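Local coordinates for protein Aac(6')-ib (PDB 1V0C) that probably transfers an acetyl group from acetyl-CoA to the 6'-amino group of aminoglycosides such as kanamycin B, giving antibiotic resistance, at residues G113-D118 with P147-I152. The protein carries 2 engineered substitutions. Numbering follows the deposited sequence. Where two conformers were deposited one is given.
Sequences GVRGID and PEVTKI. With CA (calcium ion), chain D; KNC (kanamycin c), chain C.
R115 and I152 form the firm parallel pair where strands 114-121 and 151-154 run side by side, the two strands of a beta-alpha-beta crossover whose helix, 131-144, packs over I117 and I152. The pair illustrates how parallel strands dock: the main chain sets the register, and side chains then fill the helix-facing side. Backbone bonding already starts in the loop before 151-154, where T150 N donates to G113 O over 2.9 Å, meeting it from above the carbonyl plane. R115 N then reaches K151 O over 3.0 Å in a nearly straight bond (165°). The tight part lies between the backbones: G113 CA comes within 3.3 Å of E148 O, and I152 CA makes a CA-H...O contact of 3.1 Å with R115 O. In the conformer described here, I152 also meets I117 obliquely, methyl against methyl.

The solvent side is confined to the side chains of R115 and E148. R115 CG meets V149 CG2 directly at 3.6 Å, and the bend at chi2 (-74°) lays NE and the guanidinium across the same methyl, which sits over one face toward its rim. NH1 bonds to the carbonyl oxygens of V114 and P112, which probably limits rotation of the flat group. NH2 reaches E148 OE1 only through weak bonds to a shared water, while E148 OE2 binds a calcium ion at 2.1 Å.

Segment 113-118 thus has R115 near the calcium-binding loop and D118 at kanamycin C. Two direct N-H...O bonds fix the strand register, whereas the R115-E148 margin, held by weak water bonds, probably adds little to it.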
loop_
_atom_site.group_PDB
_atom_site.type_symbol
_atom_site.label_atom_id
_atom_site.label_comp_id
_atom_site.label_asym_id
_atom_site.label_seq_id
_atom_site.Cartn_x
_atom_site.Cartn_y
_atom_site.Cartn_z
ATOM N N GLY A 113 -7.534 -6.576 -13.749
ATOM C CA GLY A 113 -6.269 -7.119 -13.216
ATOM C C GLY A 113 -5.374 -6.134 -12.465
ATOM O O GLY A 113 -4.376 -6.522 -11.830
ATOM N N VAL A 114 -5.701 -4.845 -12.530
ATOM C CA VAL A 114 -4.827 -3.833 -11.896
ATOM C C VAL A 114 -5.116 -3.798 -10.393
ATOM O O VAL A 114 -6.268 -3.734 -9.987
ATOM C CB VAL A 114 -5.015 -2.426 -12.540
ATOM C CG1 VAL A 114 -4.203 -1.313 -11.786
ATOM C CG2 VAL A 114 -4.621 -2.478 -14.014
ATOM N N ARG A 115 -4.049 -3.873 -9.597
ATOM C CA ARG A 115 -4.103 -3.715 -8.155
ATOM C C ARG A 115 -3.311 -2.494 -7.731
ATOM O O ARG A 115 -2.226 -2.261 -8.238
ATOM C CB ARG A 115 -3.530 -4.944 -7.435
ATOM C CG ARG A 115 -4.254 -6.276 -7.752
ATOM C CD ARG A 115 -5.652 -6.421 -7.077
ATOM N NE ARG A 115 -6.294 -7.660 -7.556
ATOM C CZ ARG A 115 -6.977 -7.749 -8.698
ATOM N NH1 ARG A 115 -7.143 -6.671 -9.466
ATOM N NH2 ARG A 115 -7.496 -8.911 -9.075
ATOM N N GLY A 116 -3.851 -1.723 -6.798
ATOM C CA GLY A 116 -3.082 -0.648 -6.188
ATOM C C GLY A 116 -2.648 -1.022 -4.781
ATOM O O GLY A 116 -3.228 -1.923 -4.174
ATOM N N ILE A 117 -1.599 -0.354 -4.299
ATOM C CA ILE A 117 -1.081 -0.530 -2.935
ATOM C C ILE A 117 -0.850 0.803 -2.203
ATOM O O ILE A 117 -0.562 1.860 -2.830
ATOM C CB ILE A 117 0.216 -1.372 -2.902
ATOM C CG1 ILE A 117 1.336 -0.682 -3.701
ATOM C CG2 ILE A 117 -0.049 -2.799 -3.441
ATOM C CD1 ILE A 117 2.714 -1.323 -3.490
ATOM N N ASP A 118 -1.015 0.735 -0.880
ATOM C CA ASP A 118 -0.665 1.790 0.072
ATOM C C ASP A 118 -0.033 1.110 1.279
ATOM O O ASP A 118 -0.380 -0.019 1.601
ATOM C CB ASP A 118 -1.915 2.535 0.563
ATOM C CG ASP A 118 -2.749 3.083 -0.559
ATOM O OD1 ASP A 118 -2.350 4.116 -1.123
ATOM O OD2 ASP A 118 -3.826 2.502 -0.854
ATOM N N PRO A 147 -2.775 -15.069 -10.272
ATOM C CA PRO A 147 -2.482 -15.075 -11.723
ATOM C C PRO A 147 -3.361 -14.095 -12.527
ATOM O O PRO A 147 -3.084 -13.843 -13.699
ATOM C CB PRO A 147 -2.765 -16.546 -12.139
ATOM C CG PRO A 147 -3.672 -17.074 -11.072
ATOM C CD PRO A 147 -3.255 -16.389 -9.808
ATOM N N GLU A 148 -4.392 -13.540 -11.890
ATOM C CA GLU A 148 -5.290 -12.583 -12.546
ATOM C C GLU A 148 -4.773 -11.131 -12.599
ATOM O O GLU A 148 -5.284 -10.308 -13.362
ATOM C CB GLU A 148 -6.640 -12.608 -11.866
ATOM C CG GLU A 148 -7.406 -13.931 -12.054
ATOM C CD GLU A 148 -8.685 -13.950 -11.223
ATOM O OE1 GLU A 148 -9.456 -12.991 -11.281
ATOM O OE2 GLU A 148 -8.888 -14.900 -10.457
ATOM N N VAL A 149 -3.774 -10.861 -11.764
ATOM C CA VAL A 149 -3.193 -9.542 -11.585
ATOM C C VAL A 149 -2.244 -9.226 -12.741
ATOM O O VAL A 149 -1.404 -10.045 -13.105
ATOM C CB VAL A 149 -2.477 -9.449 -10.227
ATOM C CG1 VAL A 149 -1.660 -8.155 -10.131
ATOM C CG2 VAL A 149 -3.530 -9.572 -9.081
ATOM N N THR A 150 -2.438 -8.069 -13.354
ATOM C CA THR A 150 -1.668 -7.724 -14.552
ATOM C C THR A 150 -0.622 -6.658 -14.281
ATOM O O THR A 150 0.401 -6.615 -14.971
ATOM C CB THR A 150 -2.573 -7.208 -15.666
ATOM O OG1 THR A 150 -3.395 -6.163 -15.130
ATOM C CG2 THR A 150 -3.440 -8.354 -16.263
ATOM N N LYS A 151 -0.887 -5.814 -13.278
ATOM C CA LYS A 151 -0.102 -4.592 -13.038
ATOM C C LYS A 151 -0.426 -4.039 -11.664
ATOM O O LYS A 151 -1.572 -4.076 -11.204
ATOM C CB LYS A 151 -0.407 -3.550 -14.127
ATOM C CG LYS A 151 0.260 -2.161 -13.990
ATOM C CD LYS A 151 -0.041 -1.308 -15.250
ATOM C CE LYS A 151 -1.390 -0.594 -15.122
ATOM N NZ LYS A 151 -1.793 0.197 -16.335
ATOM N N ILE A 152 0.604 -3.565 -10.983
ATOM C CA ILE A 152 0.392 -2.941 -9.692
ATOM C C ILE A 152 0.587 -1.436 -9.862
ATOM O O ILE A 152 1.502 -0.995 -10.547
ATOM C CB ILE A 152 1.288 -3.572 -8.590
ATOM C CG1 ILE A 152 1.009 -5.083 -8.515
ATOM C CG2 ILE A 152 1.002 -2.937 -7.229
ATOM C CD1 ILE A 152 2.072 -5.880 -7.850
HETATM CA CA CA D . -8.424 -16.528 -9.142
HETATM C C2 KNC C . -5.146 6.575 2.778
HETATM C C3 KNC C . -4.557 8.007 2.616
HETATM C C4 KNC C . -3.038 7.933 2.431
HETATM C C5 KNC C . -2.759 6.989 1.268
HETATM C C6 KNC C . -1.344 6.700 1.386
HETATM C C7 KNC C . -7.195 4.638 -3.127
HETATM C C8 KNC C . -7.620 4.019 -1.784
HETATM C C9 KNC C . -7.135 4.873 -0.591
HETATM C C10 KNC C . -5.622 5.222 -0.671
HETATM C C11 KNC C . -5.183 5.796 -2.073
HETATM C C12 KNC C . -5.658 4.845 -3.201
HETATM C C13 KNC C . -9.751 2.977 -1.179
HETATM C C14 KNC C . -11.056 2.650 -1.939
HETATM C C15 KNC C . -12.061 3.810 -1.827
HETATM C C16 KNC C . -12.330 4.178 -0.354
HETATM C C17 KNC C . -11.009 4.466 0.394
HETATM C C18 KNC C . -11.291 4.882 1.880
HETATM N N2 KNC C . -3.714 6.085 -2.120
HETATM N N3 KNC C . -7.777 3.852 -4.266
HETATM N N4 KNC C . -13.333 3.487 -2.480
HETATM C C1 KNC C . -4.764 5.651 1.582
HETATM O O5 KNC C . -3.363 5.667 1.390
HETATM O O7 KNC C . -4.906 8.908 3.693
HETATM O O8 KNC C . -2.472 9.217 2.113
HETATM O O9 KNC C . -5.369 6.142 0.371
HETATM O O1 KNC C . -0.984 6.030 0.180
HETATM O O10 KNC C . -7.414 4.200 0.656
HETATM O O11 KNC C . -9.036 4.073 -1.843
HETATM O O12 KNC C . -10.060 3.316 0.228
HETATM O O13 KNC C . -10.769 2.376 -3.308
HETATM O O14 KNC C . -13.175 5.338 -0.336
HETATM O O15 KNC C . -10.545 4.058 2.800
HETATM N N6 KNC C . -6.600 6.635 2.834
HETATM O O HOH W 1 -8.188 -11.570 -8.835
HETATM O O HOH W 2 -7.484 -14.678 -7.899
HETATM O O HOH W 3 -10.738 -17.627 -10.269
#